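PDB 6T3E: DELTA1-pyrroline-2-carboxylate reductase from Thermococcus litoralis DSM 5473, which catalyses the NADH-dependent reduction of Delta(1)-pyrroline-2-carboxylate to L-proline, probably as a step of L-hydroxyproline metabolism. Local coordinates for residues I130-T135 with G160-T165; G155-G160 with D218-A223; R174-A179 with L200-K205; N243-V248 with F318-L323. One frame throughout, in Å; residues are numbered along the deposited sequence.

Overall arrangement
Contacts 2, 3 and 4 each join two neighbouring strands of one parallel sheet, whereas contact 1 crosses two helices over it. Contacts 1, 2 and 4 are buried, cluster with centres about 11 to 12 Å apart and all touch the NADH; contact 3 is partly exposed at the sheet's edge, its centre about 23 Å from that of contact 4. Contacts 1 and 2 share G160, where strand 153-157 turns into helix 161-173, and contacts 2 and 4 are stitched together by L220, V222 and N243. Chemistry follows place: aliphatic in contact 2, aliphatic beneath charged side chains in contact 3, close-packed between helices but polar toward the ligands in contact 1, and polar in contact 4, which also meets proline.

Contact 1: I130-T135 with G160-T165; sequences ITAMRT and GVQART. With NAI (1,4-dihydronicotinamide adenine dinucleotide), chain F; PRO (proline), chain E.
A132 and Q162 mark the tight point of this crossing, where two helical segments pass at 47° with their axes 8.5 Å apart. Alanine suits the place because its small CB fits among V161 CG1, Q162 OE1 and T165 OG1. Q162 bends back toward helix 128-146, with CG anti to the carbonyl carbon (chi1 -68°) and the chain folded again at chi2; its amide reaches NADH C5N while OE1 comes 3.4 Å from A132 CA and 3.5 Å from T135 CB. T165 OG1 lies within hydrogen-bonding distance of A132 O and Q162 O, and its one proton can serve either. Packing is looser beyond: M133 SD meets T165 CG2 at 4.2 Å and M133 also packs on M39 and V42, while V161 is partly open to solvent. Toward the ligands, R134 NH2 donates in its own plane to proline O at 2.9 Å, its other nitrogens being paired with E326 and D327. The backbone N of Q162 gives NADH O2N an almost straight bond (2.9 Å, 175°). A diphosphate at the N-terminal end of the helix after a glycine-rich turn is the signature of a Rossmann-type dinucleotide site, with helix 128-146 beside the nicotinamide and proline.

Contact 2: G155-G160 with D218-A223; sequences GIIGAG and DILIVA. With NAI (1,4-dihydronicotinamide adenine dinucleotide), chain F.
The flat groups joining G155-I157 to I219-A223 are peptide units, edge to edge in a parallel sheet, with side chains above and below. I156 and I221 stand on one face, side by side and pointing the same way, their CG2 methyls 3.9 Å apart. On the other face I157 lies alongside V222, and I157 CD1 meets L220 CD1 at 3.8 Å. At the edges four backbone bonds close the seam: G155 N to I219 O, I221 N to G155 O (2.6 Å), I157 N to I221 O and A223 N to I157 O (3.0 Å), all fairly straight. Beta-branched isoleucine and valine favour extended backbone, and with L220 they fill both faces with hydrocarbon, as a buried central strand requires. L220, with CG anti to the backbone N (chi1 179°), turns CD1 toward the backbone of G155, which has no side chain on that face. Past the strand, G158 has a positive phi, which glycine adopts readily, while G160 brings its CA to 3.2 Å from NADH O5B. These glycines fit the GxGxxA pattern of Rossmann-type sites. Strand 178-182 flanks 153-157 and strand 241-244 flanks 219-222; helix 161-173 covers the face of I156 and I221.

Contact 3: R174-A179 with L200-K205; sequences RNIEKA and LGIEIK
I202 sets its CG1 between the backbone N and the carbonyl carbon (chi1 61°), which swings CD1 across to A179 CB at 4.1 Å and leaves CG2 over I176 O. I204 instead holds CG1 anti to its carbonyl carbon (chi1 -60°), bringing that atom 3.7 Å from the same methyl. A179 CB therefore rests against two isoleucines that approach from the same side, and a small residue fits there because both neighbours supply the bulk. I176 CG2 approaches I202 CD1 more loosely, at 4.5 Å, and extends the apolar patch. The backbones run parallel, pairing K178 with E203 and A179 with I204. A179 uses both its polar atoms: its N donates to E203 O at 3.0 Å, and its O accepts from K205 N at 3.0 Å. The charged side chains occupy the other face. K178 and E203 point there together, and K178, extended beyond CG, lays its CB and CG methylenes 4.0 Å from E203 O; its NZ stays 5.7 Å from E203 OE2, so opposite charges are near without pairing. E203 and K205 suit this solvent-exposed face, whereas I204 is buried against helix 186-200 through A193, M196 and S197. G201, the first residue to leave the helix, has a positive phi, easily adopted by glycine, and turns the chain back towards the sheet; I202 O is then held by S197 OG. Strand 178-182, helix 186-200 and edge strand 203-206 make a beta-alpha-beta crossover, the repeating element of the Rossmann-type nucleotide-binding fold.

Contact 4: N243-V248 with F318-L323; sequences NSVGWV and FKSVGL. With NAI (1,4-dihydronicotinamide adenine dinucleotide), chain F; PRO (proline), chain E.
N243-S244 and F318-K319 are paired as parallel strands, after which both segments run on into loops, the touching parts differing in direction by 23°. S244 is gripped twice, its N donating to F318 O at 3.0 Å and its O accepting from S320 N at 2.9 Å, both bonds nearly straight. Among the side chains, N243 OD1 comes to the edge of the F318 ring, 3.4 Å from CD2, with amide and ring planes 80° apart; its polar partner is H241. On the other face K319, with CG anti to the backbone N (chi1 -176°) and bends at chi2 and chi3, curls back so that NZ reaches S244 OG at 2.6 Å and, weakly, G246 O. D279 supplies the counter-charge for this buried amine, and E254 accepts from S244 OG. Further on, W247 CD1 and V321 CG1 touch at 4.1 Å; the tryptophan is fixed by E276 O, and its CE3 lies 3.5 Å from proline CD. W247 N donates to NADH O3D, and W247 O receives O2D at 2.6 Å. S320 OG donates to the carboxamide O7N at 3.2 Å. Strand ends thus become ligand contacts: backbone and hydroxyl groups read the ribose and nicotinamide, apolar surface meets proline, and the buried lysine's charge is probably balanced by D279, while its bond to S244 OG ties the two strand ends together.

Contact 1: I130-T135 with G160-T165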
# COMPACT_ATOMS: atom_id res chain seq x y z
N ILE B 130 9.07 10.94 10.67
CA ILE B 130 7.86 10.53 11.36
C ILE B 130 7.95 9.08 11.80
O ILE B 130 7.43 8.70 12.85
CB ILE B 130 6.63 10.79 10.49
CG1 ILE B 130 6.23 12.25 10.60
CG2 ILE B 130 5.48 9.86 10.89
CD1 ILE B 130 5.71 12.79 9.33
N THR B 131 8.59 8.24 10.98
CA THR B 131 8.76 6.85 11.37
C THR B 131 9.55 6.74 12.67
O THR B 131 9.11 6.07 13.61
CB THR B 131 9.50 6.09 10.26
OG1 THR B 131 8.72 6.10 9.06
CG2 THR B 131 9.79 4.65 10.69
N ALA B 132 10.65 7.48 12.77
CA ALA B 132 11.44 7.47 13.99
C ALA B 132 10.65 8.06 15.16
O ALA B 132 10.71 7.54 16.28
CB ALA B 132 12.75 8.21 13.77
N MET B 133 9.91 9.15 14.92
CA MET B 133 9.16 9.77 16.01
C MET B 133 8.06 8.84 16.51
O MET B 133 7.96 8.59 17.72
CB MET B 133 8.58 11.12 15.57
CG MET B 133 9.64 12.18 15.26
SD MET B 133 10.50 12.84 16.72
CE MET B 133 9.12 13.45 17.69
N ARG B 134 7.26 8.28 15.60
CA ARG B 134 6.15 7.42 16.02
C ARG B 134 6.63 6.12 16.64
O ARG B 134 5.94 5.55 17.50
CB ARG B 134 5.23 7.14 14.82
CG ARG B 134 5.86 6.25 13.76
CD ARG B 134 5.13 4.96 13.61
NE ARG B 134 6.04 3.82 13.52
CZ ARG B 134 5.88 2.82 12.66
NH1 ARG B 134 4.86 2.81 11.82
NH2 ARG B 134 6.74 1.82 12.64
N THR B 135 7.80 5.62 16.22
CA THR B 135 8.35 4.41 16.81
C THR B 135 8.82 4.65 18.24
O THR B 135 8.54 3.84 19.14
CB THR B 135 9.51 3.89 15.96
OG1 THR B 135 9.03 3.56 14.65
CG2 THR B 135 10.14 2.66 16.60
N GLY B 160 21.59 3.59 16.49
CA GLY B 160 21.20 4.04 15.17
C GLY B 160 20.15 5.13 15.20
O GLY B 160 20.04 5.89 16.16
N VAL B 161 19.38 5.22 14.12
CA VAL B 161 18.36 6.25 14.03
C VAL B 161 17.28 6.02 15.08
O VAL B 161 16.89 6.94 15.80
CB VAL B 161 17.77 6.33 12.62
CG1 VAL B 161 16.53 7.22 12.62
CG2 VAL B 161 18.80 6.88 11.63
N GLN B 162 16.81 4.77 15.21
CA GLN B 162 15.71 4.51 16.14
C GLN B 162 16.12 4.74 17.59
O GLN B 162 15.34 5.27 18.38
CB GLN B 162 15.19 3.08 15.96
CG GLN B 162 14.48 2.85 14.63
CD GLN B 162 13.60 4.03 14.24
OE1 GLN B 162 12.82 4.58 15.06
NE2 GLN B 162 13.72 4.44 12.98
N ALA B 163 17.36 4.38 17.94
CA ALA B 163 17.79 4.49 19.34
C ALA B 163 17.68 5.91 19.86
O ALA B 163 17.44 6.12 21.05
CB ALA B 163 19.22 3.98 19.50
N ARG B 164 17.88 6.91 18.99
CA ARG B 164 17.80 8.30 19.44
C ARG B 164 16.40 8.65 19.92
O ARG B 164 16.21 9.10 21.07
CB ARG B 164 18.25 9.23 18.33
CG ARG B 164 19.72 9.20 18.09
CD ARG B 164 20.02 9.74 16.71
NE ARG B 164 21.37 10.29 16.63
CZ ARG B 164 22.45 9.55 16.42
NH1 ARG B 164 22.33 8.23 16.27
NH2 ARG B 164 23.63 10.15 16.34
N THR B 165 15.38 8.42 19.08
CA THR B 165 14.01 8.67 19.51
C THR B 165 13.56 7.68 20.58
O THR B 165 12.67 7.99 21.37
CB THR B 165 13.07 8.60 18.31
OG1 THR B 165 13.35 7.40 17.58
CG2 THR B 165 13.28 9.81 17.40
PA NAI F . 20.26 1.98 11.66
O1A NAI F . 21.02 1.20 10.61
O2A NAI F . 20.37 3.46 11.38
O5B NAI F . 20.73 1.61 13.19
C5B NAI F . 20.92 0.22 13.43
C4B NAI F . 22.05 0.04 14.53
O4B NAI F . 22.11 -1.19 14.91
C3B NAI F . 23.42 0.36 13.90
O3B NAI F . 24.00 1.37 14.61
C2B NAI F . 24.20 -0.96 14.01
O2B NAI F . 25.69 -0.71 14.15
C1B NAI F . 23.69 -1.50 15.08
N9A NAI F . 23.92 -2.92 15.14
C8A NAI F . 23.63 -3.75 14.13
N7A NAI F . 23.96 -4.98 14.51
C5A NAI F . 24.44 -4.92 15.77
C6A NAI F . 24.90 -5.90 16.60
N6A NAI F . 25.04 -7.34 16.44
N1A NAI F . 25.34 -5.59 17.82
C2A NAI F . 25.30 -4.30 18.23
N3A NAI F . 24.84 -3.33 17.41
C4A NAI F . 24.41 -3.65 16.16
O3 NAI F . 18.68 1.47 11.52
PN NAI F . 17.45 2.00 12.52
O1N NAI F . 16.68 3.00 11.68
O2N NAI F . 18.00 2.59 13.79
O5D NAI F . 16.50 0.74 12.90
C5D NAI F . 16.87 -0.02 13.99
C4D NAI F . 15.96 -1.28 14.02
O4D NAI F . 14.71 -0.98 14.29
C3D NAI F . 15.95 -1.95 12.64
O3D NAI F . 15.99 -3.32 12.80
C2D NAI F . 14.58 -1.57 12.04
O2D NAI F . 14.20 -2.61 10.99
C1D NAI F . 13.81 -1.57 13.09
N1N NAI F . 12.65 -0.68 12.89
C2N NAI F . 11.33 -1.06 13.34
C3N NAI F . 10.25 0.03 13.57
C7N NAI F . 9.17 -0.30 14.63
O7N NAI F . 9.28 -1.31 15.23
N7N NAI F . 8.04 0.62 14.88
C4N NAI F . 10.56 1.49 13.30
C5N NAI F . 11.74 1.70 12.35
C6N NAI F . 12.82 0.60 12.23
N PRO E . 9.52 -1.66 10.25
CA PRO E . 9.55 -0.19 10.31
C PRO E . 8.17 0.47 10.28
O PRO E . 7.13 -0.14 10.58
CB PRO E . 10.34 0.18 9.06
CG PRO E . 11.31 -0.94 8.90
CD PRO E . 10.65 -2.19 9.47
OXT PRO E . 8.07 1.65 9.95

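Contact 2: G155-G160 with D218-A223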
# COMPACT_ATOMS: atom_id res chain seq x y z
N GLY B 155 19.85 1.39 29.26
CA GLY B 155 20.85 0.79 28.40
C GLY B 155 20.35 0.73 26.97
O GLY B 155 19.18 0.40 26.72
N ILE B 156 21.24 1.03 26.03
CA ILE B 156 20.90 1.09 24.61
C ILE B 156 21.84 0.18 23.84
O ILE B 156 23.07 0.32 23.94
CB ILE B 156 20.97 2.54 24.08
CG1 ILE B 156 20.29 3.48 25.06
CG2 ILE B 156 20.31 2.62 22.73
CD1 ILE B 156 20.36 4.94 24.69
N ILE B 157 21.27 -0.74 23.08
CA ILE B 157 22.01 -1.65 22.23
C ILE B 157 21.61 -1.34 20.80
O ILE B 157 20.44 -1.51 20.43
CB ILE B 157 21.74 -3.12 22.59
CG1 ILE B 157 22.40 -3.46 23.92
CG2 ILE B 157 22.24 -4.05 21.50
CD1 ILE B 157 21.78 -4.64 24.58
N GLY B 158 22.58 -0.90 19.99
CA GLY B 158 22.35 -0.39 18.65
C GLY B 158 22.10 1.10 18.64
O GLY B 158 20.98 1.55 18.87
N ALA B 159 23.12 1.90 18.33
CA ALA B 159 23.00 3.36 18.44
C ALA B 159 22.72 3.98 17.07
O ALA B 159 23.48 4.79 16.55
CB ALA B 159 24.27 3.95 19.06
N GLY B 160 21.59 3.59 16.49
CA GLY B 160 21.20 4.04 15.17
C GLY B 160 20.15 5.13 15.20
O GLY B 160 20.04 5.89 16.16
N ASP B 218 18.00 -0.27 34.00
CA ASP B 218 16.64 -0.31 34.52
C ASP B 218 15.64 -0.41 33.38
O ASP B 218 14.62 -1.11 33.50
CB ASP B 218 16.36 0.94 35.37
CG ASP B 218 17.15 0.96 36.69
OD1 ASP B 218 17.29 -0.11 37.34
OD2 ASP B 218 17.63 2.05 37.08
N ILE B 219 15.94 0.25 32.25
CA ILE B 219 15.20 0.14 30.99
C ILE B 219 16.20 -0.14 29.88
O ILE B 219 17.21 0.57 29.76
CB ILE B 219 14.41 1.42 30.67
CG1 ILE B 219 13.31 1.65 31.70
CG2 ILE B 219 13.81 1.34 29.27
CD1 ILE B 219 12.63 2.99 31.55
N LEU B 220 15.94 -1.15 29.07
CA LEU B 220 16.84 -1.51 27.99
C LEU B 220 16.19 -1.21 26.65
O LEU B 220 15.04 -1.59 26.41
CB LEU B 220 17.22 -2.99 28.06
CG LEU B 220 18.15 -3.48 26.94
CD1 LEU B 220 19.48 -2.75 27.01
CD2 LEU B 220 18.35 -4.98 27.02
N ILE B 221 16.94 -0.54 25.78
CA ILE B 221 16.50 -0.20 24.44
C ILE B 221 17.34 -1.02 23.47
O ILE B 221 18.57 -0.93 23.48
CB ILE B 221 16.65 1.31 24.16
CG1 ILE B 221 15.65 2.14 24.97
CG2 ILE B 221 16.52 1.60 22.67
CD1 ILE B 221 16.11 3.57 25.18
N VAL B 222 16.67 -1.82 22.64
CA VAL B 222 17.32 -2.61 21.60
C VAL B 222 16.74 -2.16 20.27
O VAL B 222 15.52 -2.26 20.05
CB VAL B 222 17.13 -4.12 21.82
CG1 VAL B 222 18.17 -4.89 21.04
CG2 VAL B 222 17.22 -4.49 23.31
N ALA B 223 17.61 -1.65 19.36
CA ALA B 223 17.27 -1.10 18.03
C ALA B 223 18.40 -1.45 17.07
O ALA B 223 19.18 -0.60 16.59
CB ALA B 223 17.04 0.42 18.08
PA NAI F . 20.26 1.98 11.66
O1A NAI F . 21.02 1.20 10.61
O2A NAI F . 20.37 3.46 11.38
O5B NAI F . 20.73 1.61 13.19
C5B NAI F . 20.92 0.22 13.43
C4B NAI F . 22.05 0.04 14.53
O4B NAI F . 22.11 -1.19 14.91
C3B NAI F . 23.42 0.36 13.90
O3B NAI F . 24.00 1.37 14.61
C2B NAI F . 24.20 -0.96 14.01
O2B NAI F . 25.69 -0.71 14.15
C1B NAI F . 23.69 -1.50 15.08
N9A NAI F . 23.92 -2.92 15.14
C8A NAI F . 23.63 -3.75 14.13
N7A NAI F . 23.96 -4.98 14.51
C5A NAI F . 24.44 -4.92 15.77
C6A NAI F . 24.90 -5.90 16.60
N6A NAI F . 25.04 -7.34 16.44
N1A NAI F . 25.34 -5.59 17.82
C2A NAI F . 25.30 -4.30 18.23
N3A NAI F . 24.84 -3.33 17.41
C4A NAI F . 24.41 -3.65 16.16
O3 NAI F . 18.68 1.47 11.52
PN NAI F . 17.45 2.00 12.52
O1N NAI F . 16.68 3.00 11.68
O2N NAI F . 18.00 2.59 13.79
O5D NAI F . 16.50 0.74 12.90
C5D NAI F . 16.87 -0.02 13.99
C4D NAI F . 15.96 -1.28 14.02
O4D NAI F . 14.71 -0.98 14.29
C3D NAI F . 15.95 -1.95 12.64
O3D NAI F . 15.99 -3.32 12.80
C2D NAI F . 14.58 -1.57 12.04
O2D NAI F . 14.20 -2.61 10.99
C1D NAI F . 13.81 -1.57 13.09
N1N NAI F . 12.65 -0.68 12.89
C2N NAI F . 11.33 -1.06 13.34
C3N NAI F . 10.25 0.03 13.57
C7N NAI F . 9.17 -0.30 14.63
O7N NAI F . 9.28 -1.31 15.23
N7N NAI F . 8.04 0.62 14.88
C4N NAI F . 10.56 1.49 13.30
C5N NAI F . 11.74 1.70 12.35
C6N NAI F . 12.82 0.60 12.23

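Contact 3: R174-A179 with L200-K205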
# COMPACT_ATOMS: atom_id res chain seq x y z
N ARG B 174 10.12 8.86 32.01
CA ARG B 174 10.79 8.48 33.26
C ARG B 174 11.85 9.51 33.62
O ARG B 174 12.24 10.34 32.80
CB ARG B 174 11.40 7.08 33.13
CG ARG B 174 10.37 5.97 33.00
CD ARG B 174 9.62 5.76 34.31
NE ARG B 174 8.70 4.63 34.26
CZ ARG B 174 7.38 4.74 34.15
NH1 ARG B 174 6.81 5.94 34.08
NH2 ARG B 174 6.61 3.65 34.11
N ASN B 175 12.27 9.50 34.88
CA ASN B 175 13.31 10.42 35.35
C ASN B 175 14.69 9.78 35.16
O ASN B 175 15.44 9.53 36.10
CB ASN B 175 13.07 10.82 36.81
CG ASN B 175 12.02 11.92 36.96
OD1 ASN B 175 12.09 12.97 36.31
ND2 ASN B 175 11.03 11.69 37.83
N ILE B 176 15.03 9.56 33.89
CA ILE B 176 16.28 8.91 33.54
C ILE B 176 17.45 9.81 33.92
O ILE B 176 17.42 11.03 33.68
CB ILE B 176 16.29 8.57 32.04
CG1 ILE B 176 15.02 7.80 31.67
CG2 ILE B 176 17.50 7.73 31.67
CD1 ILE B 176 14.99 6.39 32.21
N GLU B 177 18.48 9.23 34.51
CA GLU B 177 19.66 9.99 34.93
C GLU B 177 20.90 9.70 34.10
O GLU B 177 21.66 10.62 33.80
CB GLU B 177 19.97 9.68 36.40
CG GLU B 177 19.44 10.70 37.38
CD GLU B 177 19.29 10.11 38.77
OE1 GLU B 177 20.20 9.37 39.19
OE2 GLU B 177 18.26 10.40 39.43
N LYS B 178 21.10 8.45 33.68
CA LYS B 178 22.32 8.06 32.99
C LYS B 178 22.00 6.96 31.99
O LYS B 178 21.15 6.09 32.25
CB LYS B 178 23.39 7.62 34.01
CG LYS B 178 24.57 6.85 33.48
CD LYS B 178 25.08 5.90 34.55
CE LYS B 178 26.29 5.12 34.07
NZ LYS B 178 26.89 4.24 35.12
N ALA B 179 22.70 6.98 30.86
CA ALA B 179 22.48 6.02 29.79
C ALA B 179 23.78 5.36 29.37
O ALA B 179 24.85 5.99 29.39
CB ALA B 179 21.79 6.68 28.58
N LEU B 200 19.46 15.48 25.30
CA LEU B 200 18.53 15.21 26.41
C LEU B 200 19.00 15.76 27.75
O LEU B 200 18.29 15.62 28.75
CB LEU B 200 18.28 13.70 26.55
CG LEU B 200 17.90 13.06 25.22
CD1 LEU B 200 17.91 11.52 25.30
CD2 LEU B 200 16.56 13.57 24.71
N GLY B 201 20.19 16.35 27.80
CA GLY B 201 20.70 16.88 29.06
C GLY B 201 20.92 15.82 30.12
O GLY B 201 20.64 16.05 31.30
N ILE B 202 21.42 14.65 29.71
CA ILE B 202 21.74 13.56 30.61
C ILE B 202 23.11 13.03 30.22
O ILE B 202 23.57 13.20 29.09
CB ILE B 202 20.71 12.41 30.57
CG1 ILE B 202 20.64 11.79 29.17
CG2 ILE B 202 19.34 12.87 31.05
CD1 ILE B 202 20.11 10.37 29.13
N GLU B 203 23.76 12.37 31.18
CA GLU B 203 25.06 11.77 30.95
C GLU B 203 24.91 10.45 30.18
O GLU B 203 24.11 9.59 30.56
CB GLU B 203 25.79 11.54 32.27
CG GLU B 203 27.15 10.88 32.11
CD GLU B 203 27.74 10.43 33.43
OE1 GLU B 203 27.43 11.04 34.47
OE2 GLU B 203 28.52 9.45 33.41
N ILE B 204 25.65 10.31 29.09
CA ILE B 204 25.63 9.08 28.30
C ILE B 204 27.06 8.61 28.07
O ILE B 204 27.89 9.36 27.55
CB ILE B 204 24.88 9.26 26.97
CG1 ILE B 204 23.44 9.69 27.25
CG2 ILE B 204 24.92 7.97 26.18
CD1 ILE B 204 22.73 10.38 26.09
N LYS B 205 27.34 7.38 28.46
CA LYS B 205 28.67 6.81 28.37
C LYS B 205 28.59 5.58 27.49
O LYS B 205 27.67 4.77 27.61
CB LYS B 205 29.21 6.42 29.75
CG LYS B 205 29.84 7.58 30.51
CD LYS B 205 31.34 7.61 30.31
CE LYS B 205 31.89 9.03 30.31
NZ LYS B 205 33.36 9.03 30.03

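Contact 4: N243-V248 with F318-L323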
# COMPACT_ATOMS: atom_id res chain seq x y z
N ASN B 243 12.45 -2.57 25.68
CA ASN B 243 11.80 -2.17 24.44
C ASN B 243 12.65 -2.66 23.28
O ASN B 243 13.82 -2.28 23.15
CB ASN B 243 11.62 -0.65 24.37
CG ASN B 243 10.68 -0.13 25.45
OD1 ASN B 243 9.54 -0.56 25.56
ND2 ASN B 243 11.17 0.81 26.25
N SER B 244 12.07 -3.54 22.46
CA SER B 244 12.76 -4.14 21.32
C SER B 244 12.00 -3.79 20.05
O SER B 244 10.83 -4.18 19.90
CB SER B 244 12.89 -5.65 21.50
OG SER B 244 13.51 -6.26 20.38
N VAL B 245 12.63 -3.04 19.16
CA VAL B 245 11.97 -2.58 17.94
C VAL B 245 12.65 -3.10 16.68
O VAL B 245 12.13 -2.88 15.57
CB VAL B 245 11.86 -1.04 17.91
CG1 VAL B 245 11.44 -0.53 19.28
CG2 VAL B 245 13.17 -0.42 17.48
N GLY B 246 13.76 -3.81 16.82
CA GLY B 246 14.45 -4.29 15.64
C GLY B 246 13.60 -5.26 14.86
O GLY B 246 12.73 -5.95 15.40
N TRP B 247 13.81 -5.27 13.54
CA TRP B 247 13.13 -6.19 12.65
C TRP B 247 13.93 -6.27 11.35
O TRP B 247 14.21 -5.24 10.74
CB TRP B 247 11.70 -5.72 12.37
CG TRP B 247 11.00 -6.60 11.40
CD1 TRP B 247 10.27 -7.72 11.69
CD2 TRP B 247 10.99 -6.47 9.98
NE1 TRP B 247 9.79 -8.29 10.53
CE2 TRP B 247 10.22 -7.54 9.47
CE3 TRP B 247 11.55 -5.55 9.09
CZ2 TRP B 247 9.99 -7.72 8.10
CZ3 TRP B 247 11.33 -5.73 7.74
CH2 TRP B 247 10.56 -6.81 7.26
N VAL B 248 14.31 -7.49 10.96
CA VAL B 248 14.92 -7.71 9.64
C VAL B 248 14.29 -8.96 9.02
O VAL B 248 14.98 -9.76 8.37
CB VAL B 248 16.46 -7.85 9.71
CG1 VAL B 248 17.09 -7.54 8.34
CG2 VAL B 248 17.07 -6.94 10.78
N PHE B 318 8.46 -5.12 25.90
CA PHE B 318 7.57 -4.60 24.88
C PHE B 318 8.21 -4.85 23.52
O PHE B 318 9.27 -4.29 23.21
CB PHE B 318 7.30 -3.11 25.08
CG PHE B 318 6.57 -2.45 23.94
CD1 PHE B 318 5.35 -2.95 23.50
CD2 PHE B 318 7.09 -1.34 23.30
CE1 PHE B 318 4.67 -2.36 22.45
CE2 PHE B 318 6.43 -0.74 22.25
CZ PHE B 318 5.21 -1.25 21.82
N LYS B 319 7.57 -5.69 22.72
CA LYS B 319 8.07 -6.04 21.39
C LYS B 319 7.30 -5.23 20.36
O LYS B 319 6.07 -5.34 20.28
CB LYS B 319 7.92 -7.53 21.11
CG LYS B 319 8.52 -7.92 19.79
CD LYS B 319 10.01 -7.63 19.79
CE LYS B 319 10.46 -6.92 18.54
NZ LYS B 319 11.96 -6.96 18.45
N SER B 320 8.01 -4.44 19.57
CA SER B 320 7.39 -3.55 18.61
C SER B 320 7.95 -3.81 17.22
O SER B 320 9.17 -3.89 17.05
CB SER B 320 7.60 -2.09 18.99
OG SER B 320 7.45 -1.29 17.84
N VAL B 321 7.06 -3.97 16.25
CA VAL B 321 7.42 -4.09 14.84
C VAL B 321 6.87 -2.96 14.00
O VAL B 321 7.25 -2.84 12.82
CB VAL B 321 6.98 -5.44 14.25
CG1 VAL B 321 7.83 -6.58 14.84
CG2 VAL B 321 5.50 -5.65 14.51
N GLY B 322 5.93 -2.17 14.52
CA GLY B 322 5.33 -1.06 13.80
C GLY B 322 3.89 -1.36 13.42
O GLY B 322 3.56 -2.47 12.97
N LEU B 323 3.02 -0.38 13.61
CA LEU B 323 1.62 -0.51 13.24
C LEU B 323 1.19 0.76 12.51
O LEU B 323 1.56 1.87 12.90
CB LEU B 323 0.74 -0.77 14.47
CG LEU B 323 -0.66 -1.32 14.19
CD1 LEU B 323 -0.62 -2.63 13.43
CD2 LEU B 323 -1.45 -1.45 15.49
PA NAI F . 20.26 1.98 11.66
O1A NAI F . 21.02 1.20 10.61
O2A NAI F . 20.37 3.46 11.38
O5B NAI F . 20.73 1.61 13.19
C5B NAI F . 20.92 0.22 13.43
C4B NAI F . 22.05 0.04 14.53
O4B NAI F . 22.11 -1.19 14.91
C3B NAI F . 23.42 0.36 13.90
O3B NAI F . 24.00 1.37 14.61
C2B NAI F . 24.20 -0.96 14.01
O2B NAI F . 25.69 -0.71 14.15
C1B NAI F . 23.69 -1.50 15.08
N9A NAI F . 23.92 -2.92 15.14
C8A NAI F . 23.63 -3.75 14.13
N7A NAI F . 23.96 -4.98 14.51
C5A NAI F . 24.44 -4.92 15.77
C6A NAI F . 24.90 -5.90 16.60
N6A NAI F . 25.04 -7.34 16.44
N1A NAI F . 25.34 -5.59 17.82
C2A NAI F . 25.30 -4.30 18.23
N3A NAI F . 24.84 -3.33 17.41
C4A NAI F . 24.41 -3.65 16.16
O3 NAI F . 18.68 1.47 11.52
PN NAI F . 17.45 2.00 12.52
O1N NAI F . 16.68 3.00 11.68
O2N NAI F . 18.00 2.59 13.79
O5D NAI F . 16.50 0.74 12.90
C5D NAI F . 16.87 -0.02 13.99
C4D NAI F . 15.96 -1.28 14.02
O4D NAI F . 14.71 -0.98 14.29
C3D NAI F . 15.95 -1.95 12.64
O3D NAI F . 15.99 -3.32 12.80
C2D NAI F . 14.58 -1.57 12.04
O2D NAI F . 14.20 -2.61 10.99
C1D NAI F . 13.81 -1.57 13.09
N1N NAI F . 12.65 -0.68 12.89
C2N NAI F . 11.33 -1.06 13.34
C3N NAI F . 10.25 0.03 13.57
C7N NAI F . 9.17 -0.30 14.63
O7N NAI F . 9.28 -1.31 15.23
N7N NAI F . 8.04 0.62 14.88
C4N NAI F . 10.56 1.49 13.30
C5N NAI F . 11.74 1.70 12.35
C6N NAI F . 12.82 0.60 12.23
N PRO E . 9.52 -1.66 10.25
CA PRO E . 9.55 -0.19 10.31
C PRO E . 8.17 0.47 10.28
O PRO E . 7.13 -0.14 10.58
CB PRO E . 10.34 0.18 9.06
CG PRO E . 11.31 -0.94 8.90
CD PRO E . 10.65 -2.19 9.47
OXT PRO E . 8.07 1.65 9.95